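Local coordinates for protein glycoside hydrolase family 43 (Halothermothrix orenii, PDB 4QQS) that probably hydrolyses O-glycosyl bonds in plant polysaccharides such as xylan, acting as an alpha-L-arabinofuranosidase built on a five-bladed beta-propeller, at residues 242-251 / 299-307; 5-16 / 283-291. One frame throughout, in Å; residues are numbered along the deposited sequence.

Contact 1 of 2, residues 242-251 / 299-307; sequences ILSKRMDKGI and LKVKGPTRS
Pro304 lies against Leu243, Ser244 and Ile251, its ring set into the loop 242-251. A cis peptide joins it to Gly303. CD1 of Leu243 comes over one face of the ring, 3.4 Å from Pro304 N; the same methyl also touches CG1 of Val301 at 3.7 Å. At the ring's CB-CG edge CG2 of Ile251 meets Pro304 CG at 3.7 Å, while the backbone O of Ser244 lies close to the ring carbons CG and CD.

Arg306 can be followed outward. Its CB brushes CD1 of Ile251; CG is pressed against both CG1 and CD1 of that isoleucine, 3.3 Å from Ile251 CG1. The chain then bends at chi2 (-75°) and again at chi3, so that CD passes CG1 at longer range and the guanidinium turns back over Ile251, with that CG1 under one face. At the tip NH2 stands 3.2 Å from Gly250 O, at too poor an angle for a hydrogen bond, and NH1 makes a weak one to Thr274.

Direct hydrogen bonding between the segments is replaced by water. One water donates to Ile242 O and accepts from Val301 N, both at 2.9 Å; another accepts a hydrogen bond from Lys249 NZ and donates one to Pro304 O at 2.6 Å. Within 242-251, Arg246 grips Asp248 of the 3-10 segment side-on through NE and NH2, a salt bridge.

The loop runs from strand 235-236 to strand 257-261. Ile242 and Leu243 form a classic beta bulge against Ile222 of strand 221-227, and Leu243 and Pro304 both rest on Tyr272 of strand 268-275, so the contact bridges two neighbouring sheets.

Contact 2 of 2, residues 5-16 / 283-291; sequences YTNPVGGITGIG and GDRTVNIDR
The one beta bridge is the antiparallel hydrogen-bonded pair Ile15-Arg285, with Gly14 and Ile15 forming a G1 beta bulge against Arg285; elsewhere a weak Val287 N to Ile12 O bond, a shared water and side chains join the segments. The amide of Asn7 pairs with the backbone of Ile289 as a neighbouring strand would: OD1 accepts from Ile289 N at 2.9 Å, and ND2 donates to Ile289 O at 2.8 Å, in the amide plane. Tyr5, its CG between backbone N and carbonyl carbon (chi1 75°), lays its ring over Ile289, with CG1 3.9 Å from the centroid in a CH-pi contact; OH donates to Asp290 OD1 from the anti side, tilted out of the carboxylate plane, while OD2 takes Tyr272. Thr286 OG1 donates to Ile12 O at 2.7 Å from above the carbonyl plane, and Asp284 OD1, shared with Thr276, takes Gly14 N. Ile15 CD1 and Ile12 CB close on Val287 CG2.

With an alanine at Asn7, the N-H and C=O of Ile289 would probably lose these mates. Side chains thus stand in for strand pairing both ways: Asn7 serves the strand's backbone, Thr286 and Asp284 that of 5-16, which leads to Asp17, the predicted proton acceptor.

In the fold
The centres of contacts 1 and 2 lie 13 Å apart, on the same side of the chain's centre, and both reach the antiparallel sheet 257-261, 268-275, 285-295, 298-302. Strands 285-295 and 298-302 are consecutive in the chain and neighbours in that sheet. Along the sequence the segments alternate: 5-16, 242-251, 283-291, 299-307. The two contacts also touch, Thr305 OG1 lying 2.7 Å from Asp290 OD1 in a probable hydrogen bond. Contact 2 thus brings the N-terminal segment onto a sheet made near the chain's other end, consistent with closure of the five-bladed propeller, while contact 1 ties that sheet to the preceding one.

Contact 1 of 2, residues 242-251 / 299-307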
ATOM      1  N   ILE A 242      -3.093  15.038  -2.287  1.00  6.80           N
ATOM      2  CA  ILE A 242      -1.856  15.557  -1.709  1.00  7.62           C
ATOM      3  C   ILE A 242      -0.614  15.194  -2.515  1.00  7.92           C
ATOM      4  O   ILE A 242       0.433  15.812  -2.320  1.00  9.44           O
ATOM      5  CB  ILE A 242      -1.690  15.161  -0.226  1.00  8.88           C
ATOM      6  CG1 ILE A 242      -1.475  13.661  -0.058  1.00  9.86           C
ATOM      7  CG2 ILE A 242      -2.887  15.646   0.576  1.00  9.09           C
ATOM      8  CD1 ILE A 242      -1.059  13.299   1.368  1.00 11.18           C
ATOM      9  N   LEU A 243      -0.725  14.229  -3.424  1.00  7.64           N
ATOM     10  CA  LEU A 243       0.391  13.858  -4.274  1.00  7.98           C
ATOM     11  C   LEU A 243      -0.199  13.494  -5.625  1.00  7.87           C
ATOM     12  O   LEU A 243      -0.995  12.553  -5.746  1.00  8.83           O
ATOM     13  CB  LEU A 243       1.180  12.719  -3.650  1.00  9.59           C
ATOM     14  CG  LEU A 243       2.527  12.430  -4.311  1.00 12.31           C
ATOM     15  CD1 LEU A 243       3.470  13.629  -4.257  1.00 13.52           C
ATOM     16  CD2 LEU A 243       3.190  11.226  -3.656  1.00 12.42           C
ATOM     17  N   SER A 244       0.149  14.284  -6.636  1.00  8.50           N
ATOM     18  CA  SER A 244      -0.419  14.111  -7.961  1.00  8.13           C
ATOM     19  C   SER A 244       0.645  14.399  -9.023  1.00  8.48           C
ATOM     20  O   SER A 244       1.751  14.867  -8.722  1.00  9.16           O
ATOM     21  CB  SER A 244      -1.670  14.976  -8.136  1.00  9.25           C
ATOM     22  OG  SER A 244      -1.357  16.338  -7.976  1.00 10.64           O
ATOM     23  N   LYS A 245       0.299  14.086 -10.262  1.00  8.34           N
ATOM     24  CA  LYS A 245       1.241  14.094 -11.364  1.00  8.83           C
ATOM     25  C   LYS A 245       1.918  15.445 -11.583  1.00  9.33           C
ATOM     26  O   LYS A 245       1.399  16.515 -11.241  1.00 10.09           O
ATOM     27  CB  LYS A 245       0.512  13.680 -12.648  1.00  9.65           C
ATOM     28  CG  LYS A 245      -0.503  14.716 -13.108  1.00 11.24           C
ATOM     29  CD  LYS A 245      -1.370  14.248 -14.262  1.00 12.63           C
ATOM     30  CE  LYS A 245      -2.287  15.382 -14.730  1.00 14.41           C
ATOM     31  NZ  LYS A 245      -3.218  14.947 -15.776  1.00 16.32           N
ATOM     32  N   ARG A 246       3.094  15.361 -12.192  1.00  9.39           N
ATOM     33  CA  ARG A 246       3.799  16.509 -12.752  1.00  9.91           C
ATOM     34  C   ARG A 246       4.350  16.049 -14.100  1.00  9.89           C
ATOM     35  O   ARG A 246       5.498  15.627 -14.230  1.00 10.24           O
ATOM     36  CB  ARG A 246       4.921  16.999 -11.828  1.00 10.76           C
ATOM     37  CG  ARG A 246       4.430  17.750 -10.580  1.00 11.26           C
ATOM     38  CD  ARG A 246       3.704  19.057 -10.911  1.00 12.16           C
ATOM     39  NE  ARG A 246       4.564  19.951 -11.673  1.00 12.82           N
ATOM     40  CZ  ARG A 246       5.490  20.737 -11.137  1.00 13.39           C
ATOM     41  NH1 ARG A 246       5.662  20.795  -9.822  1.00 13.65           N
ATOM     42  NH2 ARG A 246       6.244  21.476 -11.929  1.00 14.20           N
ATOM     43  N   MET A 247       3.501  16.092 -15.113  1.00 10.24           N
ATOM     44  CA  MET A 247       3.891  15.580 -16.409  1.00 11.97           C
ATOM     45  C   MET A 247       5.031  16.413 -17.009  1.00 12.31           C
ATOM     46  O   MET A 247       5.820  15.902 -17.790  1.00 13.03           O
ATOM     47  CB  MET A 247       2.671  15.520 -17.329  1.00 13.11           C
ATOM     48  CG  MET A 247       1.573  14.603 -16.784  1.00 13.92           C
ATOM     49  SD  MET A 247       2.075  12.873 -16.630  1.00 15.10           S
ATOM     50  CE  MET A 247       2.078  12.360 -18.340  1.00 16.79           C
ATOM     51  N   ASP A 248       5.151  17.669 -16.580  1.00 12.73           N
ATOM     52  CA  ASP A 248       6.248  18.533 -17.013  1.00 13.62           C
ATOM     53  C   ASP A 248       7.607  18.076 -16.471  1.00 13.88           C
ATOM     54  O   ASP A 248       8.649  18.534 -16.928  1.00 15.64           O
ATOM     55  CB  ASP A 248       5.968  20.005 -16.668  1.00 14.12           C
ATOM     56  CG  ASP A 248       5.602  20.244 -15.191  1.00 14.32           C
ATOM     57  OD1 ASP A 248       5.002  19.361 -14.521  1.00 14.02           O
ATOM     58  OD2 ASP A 248       5.878  21.369 -14.712  1.00 14.95           O
ATOM     59  N   LYS A 249       7.576  17.168 -15.501  1.00 13.23           N
ATOM     60  CA  LYS A 249       8.776  16.555 -14.942  1.00 13.71           C
ATOM     61  C   LYS A 249       8.867  15.048 -15.256  1.00 12.94           C
ATOM     62  O   LYS A 249       9.730  14.357 -14.725  1.00 13.79           O
ATOM     63  CB  LYS A 249       8.803  16.749 -13.423  1.00 14.78           C
ATOM     64  CG  LYS A 249       8.879  18.192 -12.937  1.00 17.05           C
ATOM     65  CD  LYS A 249       8.991  18.232 -11.415  1.00 18.72           C
ATOM     66  CE  LYS A 249       9.275  19.619 -10.869  1.00 20.43           C
ATOM     67  NZ  LYS A 249       9.459  19.542  -9.389  1.00 21.74           N
ATOM     68  N   GLY A 250       7.969  14.520 -16.083  1.00 12.06           N
ATOM     69  CA  GLY A 250       7.950  13.098 -16.380  1.00 12.10           C
ATOM     70  C   GLY A 250       7.422  12.246 -15.240  1.00 11.27           C
ATOM     71  O   GLY A 250       7.748  11.058 -15.162  1.00 12.26           O
ATOM     72  N   ILE A 251       6.577  12.833 -14.393  1.00  9.98           N
ATOM     73  CA  ILE A 251       6.041  12.160 -13.218  1.00  9.01           C
ATOM     74  C   ILE A 251       4.554  11.903 -13.430  1.00  8.77           C
ATOM     75  O   ILE A 251       3.742  12.818 -13.376  1.00  9.34           O
ATOM     76  CB  ILE A 251       6.268  12.988 -11.946  1.00  9.64           C
ATOM     77  CG1 ILE A 251       7.754  13.318 -11.744  1.00 10.34           C
ATOM     78  CG2 ILE A 251       5.732  12.219 -10.742  1.00 10.37           C
ATOM     79  CD1 ILE A 251       7.978  14.351 -10.647  1.00 10.83           C
ATOM     80  N   LEU A 299      -1.822  16.993   6.284  1.00  8.95           N
ATOM     81  CA  LEU A 299      -0.784  16.104   5.817  1.00  8.53           C
ATOM     82  C   LEU A 299      -0.314  16.551   4.429  1.00  8.56           C
ATOM     83  O   LEU A 299      -1.137  16.737   3.527  1.00  8.99           O
ATOM     84  CB  LEU A 299      -1.326  14.677   5.803  1.00  8.75           C
ATOM     85  CG  LEU A 299      -0.356  13.579   5.396  1.00  8.75           C
ATOM     86  CD1 LEU A 299       0.878  13.559   6.293  1.00  9.28           C
ATOM     87  CD2 LEU A 299      -1.074  12.221   5.427  1.00  9.66           C
ATOM     88  N   LYS A 300       0.997  16.744   4.278  1.00  8.97           N
ATOM     89  CA  LYS A 300       1.595  17.318   3.074  1.00  9.58           C
ATOM     90  C   LYS A 300       2.772  16.481   2.597  1.00  9.49           C
ATOM     91  O   LYS A 300       3.451  15.826   3.391  1.00  9.43           O
ATOM     92  CB  LYS A 300       2.076  18.752   3.345  1.00 10.37           C
ATOM     93  CG  LYS A 300       0.995  19.665   3.878  1.00 11.25           C
ATOM     94  CD  LYS A 300       1.474  21.115   3.982  1.00 13.04           C
ATOM     95  CE  LYS A 300       0.381  22.040   4.492  1.00 14.95           C
ATOM     96  NZ  LYS A 300       0.805  23.466   4.458  1.00 16.40           N
ATOM     97  N   VAL A 301       3.009  16.528   1.291  1.00 10.28           N
ATOM     98  CA  VAL A 301       4.185  15.922   0.686  1.00 10.38           C
ATOM     99  C   VAL A 301       4.980  17.004  -0.023  1.00 11.01           C
ATOM    100  O   VAL A 301       4.416  17.814  -0.761  1.00 12.79           O
ATOM    101  CB  VAL A 301       3.811  14.830  -0.347  1.00 11.76           C
ATOM    102  CG1 VAL A 301       5.075  14.215  -0.943  1.00 11.87           C
ATOM    103  CG2 VAL A 301       2.961  13.765   0.292  1.00 12.79           C
ATOM    104  N   LYS A 302       6.287  17.025   0.208  1.00 10.72           N
ATOM    105  CA  LYS A 302       7.171  17.850  -0.589  1.00 11.91           C
ATOM    106  C   LYS A 302       7.496  17.044  -1.840  1.00 11.69           C
ATOM    107  O   LYS A 302       8.432  16.256  -1.868  1.00 12.31           O
ATOM    108  CB  LYS A 302       8.440  18.198   0.179  1.00 14.41           C
ATOM    109  CG  LYS A 302       9.333  19.154  -0.572  1.00 18.18           C
ATOM    110  CD  LYS A 302      10.615  19.454   0.184  1.00 21.32           C
ATOM    111  CE  LYS A 302      11.399  20.585  -0.479  1.00 23.73           C
ATOM    112  NZ  LYS A 302      11.536  20.380  -1.947  1.00 25.28           N
ATOM    113  N   GLY A 303       6.686  17.193  -2.874  1.00 12.40           N
ATOM    114  CA  GLY A 303       6.867  16.406  -4.075  1.00 12.77           C
ATOM    115  C   GLY A 303       5.639  16.436  -4.960  1.00 12.34           C
ATOM    116  O   GLY A 303       4.677  17.158  -4.691  1.00 13.76           O
ATOM    117  N   PRO A 304       5.649  15.628  -6.011  1.00 11.43           N
ATOM    118  CA  PRO A 304       6.685  14.635  -6.312  1.00 10.36           C
ATOM    119  C   PRO A 304       7.923  15.274  -6.925  1.00 10.57           C
ATOM    120  O   PRO A 304       7.808  16.209  -7.723  1.00 11.68           O
ATOM    121  CB  PRO A 304       5.987  13.734  -7.321  1.00 10.98           C
ATOM    122  CG  PRO A 304       5.073  14.670  -8.058  1.00 12.25           C
ATOM    123  CD  PRO A 304       4.569  15.622  -7.012  1.00 12.11           C
ATOM    124  N   THR A 305       9.100  14.776  -6.559  1.00 10.90           N
ATOM    125  CA  THR A 305      10.348  15.333  -7.064  1.00 11.79           C
ATOM    126  C   THR A 305      11.035  14.395  -8.040  1.00 13.31           C
ATOM    127  O   THR A 305      10.893  13.174  -7.978  1.00 12.79           O
ATOM    128  CB  THR A 305      11.351  15.642  -5.941  1.00 11.61           C
ATOM    129  OG1 THR A 305      11.792  14.422  -5.335  1.00 11.74           O
ATOM    130  CG2 THR A 305      10.765  16.565  -4.909  1.00 11.89           C
ATOM    131  N   ARG A 306      11.806  15.005  -8.940  1.00 15.38           N
ATOM    132  CA  ARG A 306      12.693  14.287  -9.852  1.00 18.42           C
ATOM    133  C   ARG A 306      13.985  15.059 -10.046  1.00 19.92           C
ATOM    134  O   ARG A 306      14.524  15.101 -11.143  1.00 22.18           O
ATOM    135  CB  ARG A 306      12.032  14.111 -11.213  1.00 21.54           C
ATOM    136  CG  ARG A 306      10.977  13.072 -11.222  1.00 24.15           C
ATOM    137  CD  ARG A 306      11.592  11.720 -11.190  1.00 25.50           C
ATOM    138  NE  ARG A 306      11.179  10.941 -12.350  1.00 26.40           N
ATOM    139  CZ  ARG A 306      10.208  10.032 -12.345  1.00 26.47           C
ATOM    140  NH1 ARG A 306       9.522   9.762 -11.233  1.00 27.30           N
ATOM    141  NH2 ARG A 306       9.927   9.376 -13.460  1.00 26.18           N
ATOM    142  N   SER A 307      14.455  15.686  -8.983  1.00 20.02           N
ATOM    143  CA  SER A 307      15.712  16.416  -8.981  1.00 20.16           C
ATOM    144  C   SER A 307      16.395  16.086  -7.664  1.00 18.88           C
ATOM    145  O   SER A 307      15.753  15.575  -6.759  1.00 17.79           O
ATOM    146  CB  SER A 307      15.456  17.914  -9.080  1.00 21.41           C
ATOM    147  OG  SER A 307      14.633  18.360  -8.018  1.00 22.30           O
TER
HETATM  148  O   HOH W   1       0.934  17.810  -0.336  1.00 11.18           O
HETATM  149  O   HOH W   2       2.503  17.803  -3.172  1.00 19.93           O
HETATM  150  O   HOH W   3       1.521  16.813  -5.630  1.00 14.91           O
HETATM  151  O   HOH W   4      11.858  17.878  -8.941  1.00 19.83           O
HETATM  152  O   HOH W   5       6.991  18.653  -7.595  1.00 22.83           O

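Contact 2 of 2, residues 5-16 / 283-291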
ATOM      1  N   TYR A   5      19.459  12.232  -3.017  1.00 17.61           N
ATOM      2  CA  TYR A   5      18.786  11.221  -3.833  1.00 16.97           C
ATOM      3  C   TYR A   5      18.061  11.887  -4.999  1.00 16.24           C
ATOM      4  O   TYR A   5      17.678  13.053  -4.920  1.00 16.07           O
ATOM      5  CB  TYR A   5      17.810  10.366  -3.008  1.00 16.44           C
ATOM      6  CG  TYR A   5      16.505  11.044  -2.637  1.00 14.92           C
ATOM      7  CD1 TYR A   5      15.405  10.997  -3.483  1.00 14.43           C
ATOM      8  CD2 TYR A   5      16.360  11.711  -1.422  1.00 14.28           C
ATOM      9  CE1 TYR A   5      14.204  11.604  -3.134  1.00 13.70           C
ATOM     10  CE2 TYR A   5      15.164  12.312  -1.066  1.00 13.78           C
ATOM     11  CZ  TYR A   5      14.089  12.256  -1.932  1.00 13.21           C
ATOM     12  OH  TYR A   5      12.907  12.857  -1.567  1.00 13.51           O
ATOM     13  N   THR A   6      17.866  11.132  -6.078  1.00 16.58           N
ATOM     14  CA  THR A   6      17.046  11.567  -7.201  1.00 16.40           C
ATOM     15  C   THR A   6      16.094  10.434  -7.524  1.00 14.64           C
ATOM     16  O   THR A   6      16.530   9.313  -7.776  1.00 15.42           O
ATOM     17  CB  THR A   6      17.899  11.895  -8.449  1.00 18.79           C
ATOM     18  OG1 THR A   6      18.848  12.921  -8.134  1.00 20.04           O
ATOM     19  CG2 THR A   6      17.036  12.378  -9.599  1.00 19.87           C
ATOM     20  N   ASN A   7      14.799  10.725  -7.505  1.00 12.94           N
ATOM     21  CA  ASN A   7      13.813   9.744  -7.907  1.00 11.70           C
ATOM     22  C   ASN A   7      13.925   9.455  -9.392  1.00 11.94           C
ATOM     23  O   ASN A   7      14.347  10.317 -10.158  1.00 13.44           O
ATOM     24  CB  ASN A   7      12.403  10.257  -7.617  1.00 10.98           C
ATOM     25  CG  ASN A   7      12.023  10.142  -6.166  1.00 10.03           C
ATOM     26  OD1 ASN A   7      12.302   9.131  -5.512  1.00 10.01           O
ATOM     27  ND2 ASN A   7      11.346  11.163  -5.658  1.00 10.11           N
ATOM     28  N   PRO A   8      13.520   8.254  -9.813  1.00 12.11           N
ATOM     29  CA  PRO A   8      13.074   7.137  -8.972  1.00 12.04           C
ATOM     30  C   PRO A   8      14.252   6.446  -8.275  1.00 12.49           C
ATOM     31  O   PRO A   8      15.235   6.132  -8.922  1.00 15.93           O
ATOM     32  CB  PRO A   8      12.427   6.178  -9.984  1.00 12.41           C
ATOM     33  CG  PRO A   8      12.150   7.015 -11.190  1.00 13.09           C
ATOM     34  CD  PRO A   8      13.277   7.986 -11.239  1.00 12.20           C
ATOM     35  N   VAL A   9      14.159   6.191  -6.976  1.00 12.29           N
ATOM     36  CA  VAL A   9      15.276   5.632  -6.225  1.00 12.29           C
ATOM     37  C   VAL A   9      15.404   4.127  -6.427  1.00 12.47           C
ATOM     38  O   VAL A   9      14.412   3.392  -6.360  1.00 13.80           O
ATOM     39  CB  VAL A   9      15.211   5.957  -4.715  1.00 13.07           C
ATOM     40  CG1 VAL A   9      15.401   7.440  -4.485  1.00 13.43           C
ATOM     41  CG2 VAL A   9      13.921   5.456  -4.090  1.00 13.28           C
ATOM     42  N   GLY A  10      16.625   3.676  -6.689  1.00 12.30           N
ATOM     43  CA  GLY A  10      16.909   2.262  -6.793  1.00 12.68           C
ATOM     44  C   GLY A  10      16.792   1.688  -8.189  1.00 11.88           C
ATOM     45  O   GLY A  10      17.199   0.544  -8.421  1.00 12.10           O
ATOM     46  N   GLY A  11      16.198   2.443  -9.111  1.00 11.99           N
ATOM     47  CA  GLY A  11      16.020   1.971 -10.467  1.00 12.87           C
ATOM     48  C   GLY A  11      15.186   0.710 -10.549  1.00 12.85           C
ATOM     49  O   GLY A  11      15.416  -0.146 -11.404  1.00 13.86           O
ATOM     50  N   ILE A  12      14.212   0.596  -9.657  1.00 12.96           N
ATOM     51  CA  ILE A  12      13.371  -0.578  -9.591  1.00 13.60           C
ATOM     52  C   ILE A  12      12.151  -0.356 -10.469  1.00 13.59           C
ATOM     53  O   ILE A  12      11.339   0.518 -10.190  1.00 13.72           O
ATOM     54  CB  ILE A  12      12.922  -0.839  -8.149  1.00 14.54           C
ATOM     55  CG1 ILE A  12      14.132  -1.067  -7.242  1.00 16.03           C
ATOM     56  CG2 ILE A  12      11.995  -2.039  -8.092  1.00 14.92           C
ATOM     57  CD1 ILE A  12      13.792  -1.004  -5.781  1.00 16.63           C
ATOM     58  N   THR A  13      12.058  -1.124 -11.545  1.00 13.32           N
ATOM     59  CA  THR A  13      10.963  -1.009 -12.486  1.00 13.15           C
ATOM     60  C   THR A  13      10.256  -2.351 -12.604  1.00 12.13           C
ATOM     61  O   THR A  13      10.668  -3.346 -12.010  1.00 13.06           O
ATOM     62  CB  THR A  13      11.440  -0.525 -13.864  1.00 14.84           C
ATOM     63  OG1 THR A  13      12.212  -1.564 -14.476  1.00 16.02           O
ATOM     64  CG2 THR A  13      12.270   0.764 -13.748  1.00 15.02           C
ATOM     65  N   GLY A  14       9.157  -2.356 -13.345  1.00 11.60           N
ATOM     66  CA  GLY A  14       8.344  -3.548 -13.495  1.00 11.40           C
ATOM     67  C   GLY A  14       7.614  -3.921 -12.217  1.00 10.26           C
ATOM     68  O   GLY A  14       7.307  -5.100 -11.997  1.00 11.26           O
ATOM     69  N   ILE A  15       7.323  -2.925 -11.385  1.00  9.39           N
ATOM     70  CA  ILE A  15       6.665  -3.171 -10.119  1.00  8.87           C
ATOM     71  C   ILE A  15       5.402  -2.345  -9.979  1.00  8.36           C
ATOM     72  O   ILE A  15       5.053  -1.560 -10.864  1.00  8.71           O
ATOM     73  CB  ILE A  15       7.628  -2.944  -8.924  1.00  9.08           C
ATOM     74  CG1 ILE A  15       8.150  -1.506  -8.841  1.00  9.41           C
ATOM     75  CG2 ILE A  15       8.793  -3.906  -9.024  1.00 10.34           C
ATOM     76  CD1 ILE A  15       7.186  -0.427  -8.360  1.00  9.67           C
ATOM     77  N   GLY A  16       4.721  -2.538  -8.850  1.00  8.28           N
ATOM     78  CA  GLY A  16       3.736  -1.598  -8.358  1.00  8.35           C
ATOM     79  C   GLY A  16       3.647  -1.746  -6.851  1.00  7.70           C
ATOM     80  O   GLY A  16       4.106  -2.735  -6.290  1.00  8.32           O
ATOM     81  N   GLY A 283       1.072  -0.961 -16.276  1.00 11.06           N
ATOM     82  CA  GLY A 283       1.499  -1.661 -15.080  1.00 10.97           C
ATOM     83  C   GLY A 283       2.979  -1.601 -14.733  1.00 10.90           C
ATOM     84  O   GLY A 283       3.371  -1.986 -13.632  1.00 11.97           O
ATOM     85  N   ASP A 284       3.808  -1.112 -15.646  1.00 10.55           N
ATOM     86  CA  ASP A 284       5.227  -0.975 -15.357  1.00 10.72           C
ATOM     87  C   ASP A 284       5.435   0.315 -14.576  1.00  9.54           C
ATOM     88  O   ASP A 284       5.396   1.408 -15.151  1.00  9.86           O
ATOM     89  CB  ASP A 284       6.042  -0.951 -16.646  1.00 12.22           C
ATOM     90  CG  ASP A 284       7.544  -0.952 -16.397  1.00 13.19           C
ATOM     91  OD1 ASP A 284       7.978  -0.669 -15.269  1.00 12.34           O
ATOM     92  OD2 ASP A 284       8.309  -1.204 -17.353  1.00 16.26           O
ATOM     93  N   ARG A 285       5.604   0.185 -13.263  1.00  8.97           N
ATOM     94  CA  ARG A 285       5.830   1.332 -12.396  1.00  8.80           C
ATOM     95  C   ARG A 285       7.176   1.196 -11.686  1.00  8.25           C
ATOM     96  O   ARG A 285       7.835   0.151 -11.742  1.00  8.53           O
ATOM     97  CB  ARG A 285       4.664   1.521 -11.432  1.00  9.38           C
ATOM     98  CG  ARG A 285       3.410   1.960 -12.209  1.00 11.13           C
ATOM     99  CD  ARG A 285       2.125   1.370 -11.778  1.00 13.13           C
ATOM    100  NE  ARG A 285       2.127  -0.081 -11.653  1.00 12.45           N
ATOM    101  CZ  ARG A 285       1.171  -0.689 -10.986  1.00 12.69           C
ATOM    102  NH1 ARG A 285       0.199   0.043 -10.466  1.00 14.13           N
ATOM    103  NH2 ARG A 285       1.174  -1.995 -10.828  1.00 14.66           N
ATOM    104  N   THR A 286       7.577   2.284 -11.042  1.00  8.68           N
ATOM    105  CA  THR A 286       8.889   2.417 -10.452  1.00  8.93           C
ATOM    106  C   THR A 286       8.765   3.105  -9.088  1.00  7.98           C
ATOM    107  O   THR A 286       7.779   3.775  -8.813  1.00  8.64           O
ATOM    108  CB  THR A 286       9.834   3.154 -11.422  1.00 10.44           C
ATOM    109  OG1 THR A 286      11.185   3.091 -10.959  1.00 10.79           O
ATOM    110  CG2 THR A 286       9.426   4.591 -11.599  1.00 10.76           C
ATOM    111  N   VAL A 287       9.755   2.899  -8.228  1.00  8.30           N
ATOM    112  CA  VAL A 287       9.724   3.308  -6.837  1.00  8.21           C
ATOM    113  C   VAL A 287      10.292   4.710  -6.635  1.00  7.73           C
ATOM    114  O   VAL A 287      11.320   5.066  -7.223  1.00  8.64           O
ATOM    115  CB  VAL A 287      10.535   2.296  -5.990  1.00  9.60           C
ATOM    116  CG1 VAL A 287      10.565   2.701  -4.529  1.00 11.40           C
ATOM    117  CG2 VAL A 287       9.963   0.888  -6.125  1.00 10.16           C
ATOM    118  N   ASN A 288       9.639   5.480  -5.766  1.00  7.53           N
ATOM    119  CA  ASN A 288      10.012   6.855  -5.440  1.00  7.76           C
ATOM    120  C   ASN A 288       9.833   7.090  -3.959  1.00  7.55           C
ATOM    121  O   ASN A 288       9.014   6.429  -3.312  1.00  7.83           O
ATOM    122  CB  ASN A 288       9.121   7.858  -6.163  1.00  7.98           C
ATOM    123  CG  ASN A 288       9.084   7.635  -7.646  1.00  8.95           C
ATOM    124  OD1 ASN A 288       9.912   8.152  -8.390  1.00 10.87           O
ATOM    125  ND2 ASN A 288       8.168   6.803  -8.084  1.00  8.76           N
ATOM    126  N   ILE A 289      10.571   8.060  -3.426  1.00  7.75           N
ATOM    127  CA  ILE A 289      10.368   8.526  -2.060  1.00  8.04           C
ATOM    128  C   ILE A 289      10.268  10.041  -2.040  1.00  8.02           C
ATOM    129  O   ILE A 289      10.834  10.730  -2.899  1.00  8.62           O
ATOM    130  CB  ILE A 289      11.490   8.058  -1.095  1.00  8.18           C
ATOM    131  CG1 ILE A 289      12.827   8.744  -1.403  1.00  9.42           C
ATOM    132  CG2 ILE A 289      11.607   6.528  -1.125  1.00  8.87           C
ATOM    133  CD1 ILE A 289      13.926   8.345  -0.455  1.00  9.98           C
ATOM    134  N   ASP A 290       9.561  10.585  -1.057  1.00  7.78           N
ATOM    135  CA  ASP A 290       9.594  12.023  -0.828  1.00  7.96           C
ATOM    136  C   ASP A 290       9.166  12.319   0.603  1.00  7.71           C
ATOM    137  O   ASP A 290       8.556  11.491   1.277  1.00  8.03           O
ATOM    138  CB  ASP A 290       8.718  12.792  -1.845  1.00  8.24           C
ATOM    139  CG  ASP A 290       9.460  13.178  -3.127  1.00  8.39           C
ATOM    140  OD1 ASP A 290      10.596  13.704  -3.043  1.00  9.28           O
ATOM    141  OD2 ASP A 290       8.869  13.002  -4.228  1.00  8.75           O
ATOM    142  N   ARG A 291       9.504  13.516   1.070  1.00  8.29           N
ATOM    143  CA  ARG A 291       9.232  13.907   2.442  1.00  8.35           C
ATOM    144  C   ARG A 291       7.749  14.145   2.682  1.00  8.11           C
ATOM    145  O   ARG A 291       7.082  14.785   1.880  1.00  9.61           O
ATOM    146  CB  ARG A 291      10.049  15.149   2.801  1.00  9.16           C
ATOM    147  CG  ARG A 291      11.518  14.813   2.979  1.00 10.29           C
ATOM    148  CD  ARG A 291      12.399  16.043   3.292  1.00 11.72           C
ATOM    149  NE  ARG A 291      13.688  15.568   3.801  1.00 12.78           N
ATOM    150  CZ  ARG A 291      14.726  15.187   3.062  1.00 13.34           C
ATOM    151  NH1 ARG A 291      14.736  15.343   1.747  1.00 13.50           N
ATOM    152  NH2 ARG A 291      15.783  14.665   3.662  1.00 13.96           N
TER
HETATM  153  O   HOH W   6      12.958   2.949  -8.600  1.00 16.04           O